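Side-chain contacts in PTS-dependent dihydroxyacetone kinase, ADP-binding subunit dhaL (PDB 3CR3), which binds ADP with magnesium and relays a phosphoryl group from DhaM, by way of ATP, to dihydroxyacetone held on DhaK: residues Asp5-Ile8 and Glu9-Lys13; Ala86-Ala89 and Met90-Ala94; Ala106-Glu109 and Ala110-Arg114; Ser180-Leu183 and Phe184-Leu187. All blocks are in the same frame, centred on the assembly; numbering follows the deposited sequence.

Contact 1 (Asp5-Ile8 and Glu9-Lys13); sequences DTTI and EWLGK
T7 and L11 meet one turn apart on helix 4-20, the first helix of the all-helical DhaL barrel, and their contact belongs to the apolar face of that helix. CG2 of T7 lies 4.0 Å from CD1 of L11, the two side chains running side by side in the same direction. T7 puts this methyl anti to its own nitrogen (OG1 at chi1 -59°), which leaves OG1 to hydrogen-bond back to the carbonyl of T3. The same methyl comes up obliquely to the indole of W10, 4.3 Å from CE3. W10 and L11 are buried here: the indole packs on helix 175-191 and is hydrogen-bonded there, while L11 packs on helices 37-54 and 60-74.

The backbone bonds are the regular i to i+4 set, with the N-H of E9, W10, L11 and G12 reaching the carbonyls of D5, T6, T7 and I8. L11 N to T7 O is the straightest of them at 171°, and W10 N to T6 O the shortest at 2.8 Å.

T6 and E9 make the polar, outward side. T6 OG1 bonds to the backbone N of T3, and CG2, beside T6's own backbone N, is the branch nearest E9. E9 reaches back in an extended chain from a CG anti to its N (chi1 -177°), placing OE1 3.9 Å from CG2 of T6.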
loop_
_atom_site.group_PDB
_atom_site.type_symbol
_atom_site.label_atom_id
_atom_site.label_comp_id
_atom_site.label_asym_id
_atom_site.label_seq_id
_atom_site.Cartn_x
_atom_site.Cartn_y
_atom_site.Cartn_z
ATOM N N ASP A 5 41.565 -9.234 21.459
ATOM C CA ASP A 5 41.404 -8.400 22.638
ATOM C C ASP A 5 41.064 -6.931 22.296
ATOM O O ASP A 5 40.183 -6.326 22.930
ATOM C CB ASP A 5 42.654 -8.468 23.522
ATOM C CG ASP A 5 42.805 -9.814 24.274
ATOM O OD1 ASP A 5 41.857 -10.632 24.352
ATOM O OD2 ASP A 5 43.906 -10.041 24.824
ATOM N N THR A 6 41.756 -6.352 21.314
ATOM C CA THR A 6 41.500 -4.957 20.956
ATOM C C THR A 6 40.221 -4.794 20.149
ATOM O O THR A 6 39.598 -3.738 20.201
ATOM C CB THR A 6 42.686 -4.268 20.215
ATOM O OG1 THR A 6 42.983 -4.965 18.997
ATOM C CG2 THR A 6 43.916 -4.221 21.110
ATOM N N THR A 7 39.840 -5.826 19.399
ATOM C CA THR A 7 38.540 -5.843 18.729
ATOM C C THR A 7 37.420 -5.824 19.761
ATOM O O THR A 7 36.492 -5.021 19.655
ATOM C CB THR A 7 38.375 -7.026 17.745
ATOM O OG1 THR A 7 39.403 -6.964 16.754
ATOM C CG2 THR A 7 37.026 -6.954 17.033
ATOM N N ILE A 8 37.517 -6.683 20.774
ATOM C CA ILE A 8 36.528 -6.681 21.847
ATOM C C ILE A 8 36.546 -5.355 22.624
ATOM O O ILE A 8 35.488 -4.831 23.001
ATOM C CB ILE A 8 36.666 -7.912 22.766
ATOM C CG1 ILE A 8 36.110 -9.151 22.045
ATOM C CG2 ILE A 8 35.923 -7.688 24.083
ATOM C CD1 ILE A 8 36.511 -10.484 22.662
ATOM N N GLU A 9 37.741 -4.818 22.848
ATOM C CA GLU A 9 37.888 -3.495 23.440
ATOM C C GLU A 9 37.165 -2.441 22.591
ATOM O O GLU A 9 36.433 -1.613 23.125
ATOM C CB GLU A 9 39.368 -3.122 23.586
ATOM C CG GLU A 9 39.611 -1.764 24.279
ATOM C CD GLU A 9 41.067 -1.311 24.241
ATOM O OE1 GLU A 9 41.905 -1.991 23.596
ATOM O OE2 GLU A 9 41.376 -0.266 24.865
ATOM N N TRP A 10 37.375 -2.497 21.271
ATOM C CA TRP A 10 36.860 -1.481 20.339
ATOM C C TRP A 10 35.339 -1.467 20.361
ATOM O O TRP A 10 34.715 -0.416 20.552
ATOM C CB TRP A 10 37.454 -1.681 18.912
ATOM C CG TRP A 10 36.671 -1.036 17.778
ATOM C CD1 TRP A 10 36.064 0.197 17.788
ATOM C CD2 TRP A 10 36.422 -1.592 16.472
ATOM N NE1 TRP A 10 35.445 0.431 16.579
ATOM C CE2 TRP A 10 35.645 -0.646 15.754
ATOM C CE3 TRP A 10 36.767 -2.800 15.845
ATOM C CZ2 TRP A 10 35.218 -0.867 14.443
ATOM C CZ3 TRP A 10 36.334 -3.024 14.535
ATOM C CH2 TRP A 10 35.571 -2.059 13.847
ATOM N N LEU A 11 34.752 -2.645 20.223
ATOM C CA LEU A 11 33.305 -2.787 20.200
ATOM C C LEU A 11 32.656 -2.385 21.534
ATOM O O LEU A 11 31.541 -1.870 21.546
ATOM C CB LEU A 11 32.901 -4.210 19.778
ATOM C CG LEU A 11 33.187 -4.517 18.305
ATOM C CD1 LEU A 11 33.252 -6.020 18.034
ATOM C CD2 LEU A 11 32.166 -3.841 17.396
ATOM N N GLY A 12 33.366 -2.607 22.637
ATOM C CA GLY A 12 32.900 -2.190 23.958
ATOM C C GLY A 12 32.827 -0.676 24.056
ATOM O O GLY A 12 31.828 -0.137 24.525
ATOM N N LYS A 13 33.890 0.000 23.610
ATOM C CA LYS A 13 33.925 1.464 23.560
ATOM C C LYS A 13 32.872 2.033 22.623
ATOM O O LYS A 13 32.284 3.060 22.922
ATOM C CB LYS A 13 35.304 1.975 23.150
ATOM C CG LYS A 13 36.359 1.854 24.244
ATOM C CD LYS A 13 37.669 2.469 23.779
ATOM C CE LYS A 13 38.700 2.453 24.901
ATOM N NZ LYS A 13 38.263 3.281 26.063
#

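Contact 2 (Ala86-Ala89 and Met90-Ala94); sequences AFLA and MSKTA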
loop_
_atom_site.group_PDB
_atom_site.type_symbol
_atom_site.label_atom_id
_atom_site.label_comp_id
_atom_site.label_asym_id
_atom_site.label_seq_id
_atom_site.Cartn_x
_atom_site.Cartn_y
_atom_site.Cartn_z
ATOM N N ALA A 86 27.963 -5.040 6.630
ATOM C CA ALA A 86 29.310 -4.489 6.799
ATOM C C ALA A 86 30.140 -5.478 7.619
ATOM O O ALA A 86 31.187 -5.923 7.181
ATOM C CB ALA A 86 29.275 -3.102 7.468
ATOM N N PHE A 87 29.641 -5.864 8.790
ATOM C CA PHE A 87 30.390 -6.772 9.640
ATOM C C PHE A 87 30.595 -8.160 9.031
ATOM O O PHE A 87 31.637 -8.771 9.223
ATOM C CB PHE A 87 29.813 -6.803 11.063
ATOM C CG PHE A 87 30.299 -5.655 11.914
ATOM C CD1 PHE A 87 31.539 -5.717 12.534
ATOM C CD2 PHE A 87 29.540 -4.488 12.043
ATOM C CE1 PHE A 87 32.022 -4.654 13.289
ATOM C CE2 PHE A 87 30.011 -3.417 12.793
ATOM C CZ PHE A 87 31.251 -3.497 13.417
ATOM N N LEU A 88 29.623 -8.630 8.261
ATOM C CA LEU A 88 29.728 -9.934 7.623
ATOM C C LEU A 88 30.886 -9.975 6.625
ATOM O O LEU A 88 31.648 -10.946 6.584
ATOM C CB LEU A 88 28.407 -10.292 6.938
ATOM C CG LEU A 88 28.165 -11.759 6.600
ATOM C CD1 LEU A 88 28.293 -12.682 7.835
ATOM C CD2 LEU A 88 26.794 -11.892 5.976
ATOM N N ALA A 89 31.007 -8.921 5.823
ATOM C CA ALA A 89 32.087 -8.812 4.847
ATOM C C ALA A 89 33.431 -8.685 5.558
ATOM O O ALA A 89 34.415 -9.318 5.162
ATOM C CB ALA A 89 31.854 -7.633 3.942
HETATM N N MSE A 90 33.459 -7.881 6.625
HETATM C CA MSE A 90 34.649 -7.734 7.468
HETATM C C MSE A 90 35.046 -9.055 8.111
HETATM O O MSE A 90 36.231 -9.344 8.267
HETATM C CB MSE A 90 34.441 -6.655 8.536
HETATM C CG MSE A 90 34.298 -5.257 7.947
HETATM SE SE MSE A 90 33.970 -3.887 9.293
HETATM C CE MSE A 90 32.126 -4.049 9.638
ATOM N N SER A 91 34.048 -9.852 8.478
ATOM C CA SER A 91 34.293 -11.194 8.989
ATOM C C SER A 91 35.048 -12.024 7.938
ATOM O O SER A 91 36.075 -12.644 8.237
ATOM C CB SER A 91 32.979 -11.879 9.377
ATOM O OG SER A 91 33.218 -13.164 9.913
ATOM N N LYS A 92 34.559 -11.993 6.703
ATOM C CA LYS A 92 35.161 -12.794 5.641
ATOM C C LYS A 92 36.579 -12.302 5.307
ATOM O O LYS A 92 37.509 -13.108 5.183
ATOM C CB LYS A 92 34.248 -12.851 4.413
ATOM C CG LYS A 92 32.886 -13.485 4.702
ATOM C CD LYS A 92 31.913 -13.314 3.532
ATOM C CE LYS A 92 30.465 -13.065 4.002
ATOM N NZ LYS A 92 29.650 -14.300 4.151
ATOM N N THR A 93 36.750 -10.987 5.202
ATOM C CA THR A 93 38.081 -10.398 4.979
ATOM C C THR A 93 39.070 -10.769 6.102
ATOM O O THR A 93 40.210 -11.137 5.821
ATOM C CB THR A 93 38.007 -8.852 4.797
ATOM O OG1 THR A 93 37.130 -8.535 3.710
ATOM C CG2 THR A 93 39.375 -8.262 4.508
ATOM N N ALA A 94 38.614 -10.702 7.357
ATOM C CA ALA A 94 39.450 -10.980 8.539
ATOM C C ALA A 94 40.091 -12.374 8.606
ATOM O O ALA A 94 41.072 -12.569 9.345
ATOM C CB ALA A 94 38.671 -10.713 9.825
#
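The ring of F87 carries the end of the M90 side chain on one face. M90 is selenomethionine here, and its CE sits 3.3 Å above the ring plane, over the centre, in a CH-pi contact. SE stands farther back above the same ring, 4.7 Å from the centroid, a more distant Met-aromatic contact. V67 of helix 60-74 also packs on F87, and L11 of helix 4-20 comes up to CZ.

All this is one turn of helix 79-94, packed between helices 60-74, 100-115 and 125-136, with the A86 side chain about 5 Å from that of the ADP-binding M124. A bend in the M90 chain makes the ring contact possible. CG and SE follow an extended course as far as chi2, then the turn at chi3 (-80°) folds the methyl back over the preceding turn. There CE is tightly seated, 3.2 Å from F87 N and 3.7 Å from CB of A86. W128 of helix 125-136 touches M90 as well.

On the outer side K92 crosses L88 obliquely. Its chain, bent at chi3 and chi4, brings CE 3.7 Å from CG of L88, and the last methylene and the amino group end beside the leucine; a crystal neighbour also touches K92, and its pose may owe something to the lattice.

Helical bonds tie M90 N to A86 O, S91 N to F87 O and K92 N to L88 O. A89 O accepts twice from T93, at 2.9 Å from N and 3.2 Å from OG1, the hydroxyl approaching from above the carbonyl plane. With its proton spent on this carbonyl one turn back, the T93 hydroxyl is satisfied inside its own helix, and the threonine can lie against the apolar L103 and A106 of helix 100-115.

Contact 3 (Ala106-Glu109 and Ala110-Arg114); sequences AGLE and AIQKR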
loop_
_atom_site.group_PDB
_atom_site.type_symbol
_atom_site.label_atom_id
_atom_site.label_comp_id
_atom_site.label_asym_id
_atom_site.label_seq_id
_atom_site.Cartn_x
_atom_site.Cartn_y
_atom_site.Cartn_z
ATOM N N ALA A 106 36.109 -3.677 2.867
ATOM C CA ALA A 106 35.118 -4.756 2.836
ATOM C C ALA A 106 33.763 -4.233 3.321
ATOM O O ALA A 106 32.763 -4.416 2.652
ATOM C CB ALA A 106 35.571 -5.947 3.677
ATOM N N GLY A 107 33.750 -3.562 4.471
ATOM C CA GLY A 107 32.502 -3.034 5.061
ATOM C C GLY A 107 31.778 -2.048 4.150
ATOM O O GLY A 107 30.573 -2.153 3.953
ATOM N N LEU A 108 32.524 -1.102 3.577
ATOM C CA LEU A 108 31.945 -0.082 2.679
ATOM C C LEU A 108 31.316 -0.707 1.444
ATOM O O LEU A 108 30.187 -0.389 1.081
ATOM C CB LEU A 108 33.007 0.950 2.269
ATOM C CG LEU A 108 32.703 1.967 1.154
ATOM C CD1 LEU A 108 31.561 2.929 1.520
ATOM C CD2 LEU A 108 33.974 2.737 0.819
ATOM N N GLU A 109 32.060 -1.615 0.816
ATOM C CA GLU A 109 31.619 -2.326 -0.377
ATOM C C GLU A 109 30.299 -3.048 -0.090
ATOM O O GLU A 109 29.366 -3.009 -0.896
ATOM C CB GLU A 109 32.715 -3.316 -0.809
ATOM C CG GLU A 109 32.425 -4.076 -2.090
ATOM C CD GLU A 109 33.420 -5.201 -2.352
ATOM O OE1 GLU A 109 33.810 -5.911 -1.389
ATOM O OE2 GLU A 109 33.811 -5.380 -3.526
ATOM N N ALA A 110 30.230 -3.697 1.073
ATOM C CA ALA A 110 29.027 -4.408 1.495
ATOM C C ALA A 110 27.833 -3.485 1.788
ATOM O O ALA A 110 26.699 -3.833 1.458
ATOM C CB ALA A 110 29.332 -5.289 2.705
ATOM N N ILE A 111 28.073 -2.329 2.411
ATOM C CA ILE A 111 26.981 -1.370 2.678
ATOM C C ILE A 111 26.447 -0.825 1.361
ATOM O O ILE A 111 25.233 -0.674 1.179
ATOM C CB ILE A 111 27.420 -0.187 3.606
ATOM C CG1 ILE A 111 27.859 -0.685 4.979
ATOM C CG2 ILE A 111 26.276 0.847 3.811
ATOM C CD1 ILE A 111 28.626 0.371 5.768
ATOM N N GLN A 112 27.363 -0.530 0.444
ATOM C CA GLN A 112 26.976 -0.023 -0.860
ATOM C C GLN A 112 26.203 -1.075 -1.658
ATOM O O GLN A 112 25.192 -0.758 -2.277
ATOM C CB GLN A 112 28.184 0.519 -1.611
ATOM C CG GLN A 112 28.596 1.879 -1.099
ATOM C CD GLN A 112 29.581 2.573 -2.015
ATOM O OE1 GLN A 112 30.766 2.254 -2.019
ATOM N NE2 GLN A 112 29.090 3.523 -2.805
ATOM N N LYS A 113 26.642 -2.332 -1.585
ATOM C CA LYS A 113 25.911 -3.435 -2.218
ATOM C C LYS A 113 24.505 -3.595 -1.618
ATOM O O LYS A 113 23.547 -3.835 -2.343
ATOM C CB LYS A 113 26.699 -4.746 -2.117
ATOM C CG LYS A 113 26.103 -5.904 -2.916
ATOM C CD LYS A 113 26.984 -7.148 -2.850
ATOM C CE LYS A 113 26.195 -8.430 -3.187
ATOM N NZ LYS A 113 25.246 -8.861 -2.091
ATOM N N ARG A 114 24.383 -3.426 -0.303
ATOM C CA ARG A 114 23.134 -3.739 0.386
ATOM C C ARG A 114 22.066 -2.649 0.229
ATOM O O ARG A 114 20.905 -2.948 -0.021
ATOM C CB ARG A 114 23.395 -4.037 1.866
ATOM C CG ARG A 114 22.167 -4.512 2.662
ATOM C CD ARG A 114 21.603 -5.812 2.090
ATOM N NE ARG A 114 22.603 -6.877 2.100
ATOM C CZ ARG A 114 22.690 -7.842 1.190
ATOM N NH1 ARG A 114 21.842 -7.881 0.177
ATOM N NH2 ARG A 114 23.646 -8.764 1.291
#
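L108 and Q112 make a one-turn contact on the side of helix 100-115 that faces helix 125-136, an i to i+4 pairing that runs from the buried L108 to the partly exposed Q112 and sets an amide side chain alongside a leucine. The two point in the same direction. OE1 of Q112 is 3.7 Å from both CG and CD1 of L108, which puts the oxygen end of the amide beside the leucine, while NE2 hydrogen-bonds to A117 O. That bond is consistent with the way round the amide is modelled, though a lattice neighbour also touches Q112.

Under the side chains the backbone is regular helix: A110, I111, Q112 and K113 donate to A106, G107, L108 and E109, with Q112 N to L108 O at 2.9 Å and 164°. CG1 of I111, set beside its own N (chi1 -62°), comes 3.3 Å from G107 O.

I111 is buried, about 4 Å from the bound ADP and close to M124, which binds that nucleotide. Beyond the contact itself, R114 forms a salt bridge with an acidic side chain of another protein chain. Around the contact, helix 79-94 covers A106, A110 and I111, and helix 125-136 packs on L108, I111 and Q112.

Contact 4 (Ser180-Leu183 and Phe184-Leu187); sequences SAYL and FETL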
loop_
_atom_site.group_PDB
_atom_site.type_symbol
_atom_site.label_atom_id
_atom_site.label_comp_id
_atom_site.label_asym_id
_atom_site.label_seq_id
_atom_site.Cartn_x
_atom_site.Cartn_y
_atom_site.Cartn_z
ATOM N N SER A 180 28.057 5.944 12.653
ATOM C CA SER A 180 29.314 5.483 12.040
ATOM C C SER A 180 30.555 6.251 12.501
ATOM O O SER A 180 31.639 5.676 12.572
ATOM C CB SER A 180 29.238 5.425 10.512
ATOM O OG SER A 180 28.430 4.342 10.073
ATOM N N ALA A 181 30.395 7.534 12.820
ATOM C CA ALA A 181 31.487 8.339 13.379
ATOM C C ALA A 181 31.957 7.779 14.730
ATOM O O ALA A 181 33.172 7.645 14.976
ATOM C CB ALA A 181 31.071 9.829 13.513
ATOM N N TYR A 182 30.996 7.433 15.588
ATOM C CA TYR A 182 31.304 6.804 16.878
ATOM C C TYR A 182 32.077 5.507 16.665
ATOM O O TYR A 182 32.990 5.188 17.415
ATOM C CB TYR A 182 30.018 6.486 17.667
ATOM C CG TYR A 182 29.133 7.671 18.034
ATOM C CD1 TYR A 182 29.667 8.937 18.307
ATOM C CD2 TYR A 182 27.750 7.499 18.146
ATOM C CE1 TYR A 182 28.819 10.027 18.667
ATOM C CE2 TYR A 182 26.909 8.540 18.502
ATOM C CZ TYR A 182 27.435 9.805 18.750
ATOM O OH TYR A 182 26.566 10.817 19.085
ATOM N N LEU A 183 31.701 4.754 15.638
ATOM C CA LEU A 183 32.375 3.497 15.330
ATOM C C LEU A 183 33.859 3.690 15.028
ATOM O O LEU A 183 34.715 2.958 15.556
ATOM C CB LEU A 183 31.683 2.792 14.150
ATOM C CG LEU A 183 32.178 1.382 13.817
ATOM C CD1 LEU A 183 31.968 0.446 15.015
ATOM C CD2 LEU A 183 31.432 0.854 12.601
ATOM N N PHE A 184 34.146 4.668 14.173
ATOM C CA PHE A 184 35.506 4.904 13.693
ATOM C C PHE A 184 36.371 5.653 14.683
ATOM O O PHE A 184 37.582 5.429 14.741
ATOM C CB PHE A 184 35.484 5.662 12.362
ATOM C CG PHE A 184 34.739 4.949 11.268
ATOM C CD1 PHE A 184 34.711 3.551 11.215
ATOM C CD2 PHE A 184 34.081 5.676 10.271
ATOM C CE1 PHE A 184 34.030 2.885 10.202
ATOM C CE2 PHE A 184 33.390 5.016 9.251
ATOM C CZ PHE A 184 33.381 3.607 9.219
ATOM N N GLU A 185 35.751 6.576 15.412
ATOM C CA GLU A 185 36.412 7.302 16.482
ATOM C C GLU A 185 36.937 6.350 17.574
ATOM O O GLU A 185 38.074 6.474 18.007
ATOM C CB GLU A 185 35.460 8.382 17.023
ATOM C CG GLU A 185 35.454 8.593 18.502
ATOM C CD GLU A 185 34.516 9.727 18.918
ATOM O OE1 GLU A 185 33.545 10.039 18.161
ATOM O OE2 GLU A 185 34.765 10.295 20.005
ATOM N N THR A 186 36.112 5.398 17.996
ATOM C CA THR A 186 36.546 4.365 18.951
ATOM C C THR A 186 37.577 3.397 18.340
ATOM O O THR A 186 38.484 2.935 19.014
ATOM C CB THR A 186 35.352 3.577 19.489
ATOM O OG1 THR A 186 34.530 3.140 18.392
ATOM C CG2 THR A 186 34.523 4.466 20.418
ATOM N N LEU A 187 37.431 3.097 17.057
ATOM C CA LEU A 187 38.431 2.325 16.334
ATOM C C LEU A 187 39.817 2.997 16.389
ATOM O O LEU A 187 40.822 2.355 16.726
ATOM C CB LEU A 187 37.994 2.097 14.881
ATOM C CG LEU A 187 38.951 1.224 14.047
ATOM C CD1 LEU A 187 39.270 -0.116 14.746
ATOM C CD2 LEU A 187 38.371 0.982 12.692
#
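L183 O is gripped from several sides: L187 N donates to it along the helix at 3.1 Å, the indole NE1 of W10 hydrogen-bonds to it from helix 4-20, and OG1 of T186 stands 2.8 Å away. That hydroxyl is about as near Y182 O, at 2.7 Å, and its single proton cannot serve both carbonyls in full; which one takes it is not settled. T186 reaches the pair because chi1 of 50° swings OG1 between its backbone N and carbonyl carbon, folding it back over the previous turn. Y182 O in addition accepts T186 N at 3.2 Å.

F184 covers another carbonyl with its ring. S180 O lies 3.3 Å above one face, displaced toward the rim, and also takes the F184 N-H. CE1 of the ring touches CD2 of L183 at 4.1 Å. Helix 175-191 is one of the helices of the DhaL barrel, and here it packs against helices 4-20, 125-136 and 142-151. Every residue of the contact is buried: F184 stacks with F131 and meets W128 edge-to-face, both on helix 125-136.

S180 and E185 find their polar partners on other helices. S180 OG is hydrogen-bonded to Y83 OH and W128 NE1. E185 runs alongside Y182 with the carboxylate turned 56° from the ring plane, OE1 at the ring edge 4.0 Å from CD1. Its other oxygen, OE2, forms a salt bridge with K17 of helix 4-20, which would be expected to keep E185 ionised despite its burial.

Overall arrangement
Contact 4 is the core of the set, wholly buried with its centre 7 Å from that of the chain; contacts 1, 2 and 3 each have a buried face and an outer edge. Each is a turn of a different helix, and three pairs touch: 1 with 4 through the W10 indole, 1 with 2 through L11 and F87, and 2 with 3 through A86 on I111, A89 on A110 and T93 on A106. Chemistry follows position: in contact 4 S180 and E185 find polar partners on other helices, whereas E9 OE1 by T6, the K92 chain by L88 and Q112 OE1 by L108 lie against aliphatic carbon. Contact 3 alone reaches another protein chain.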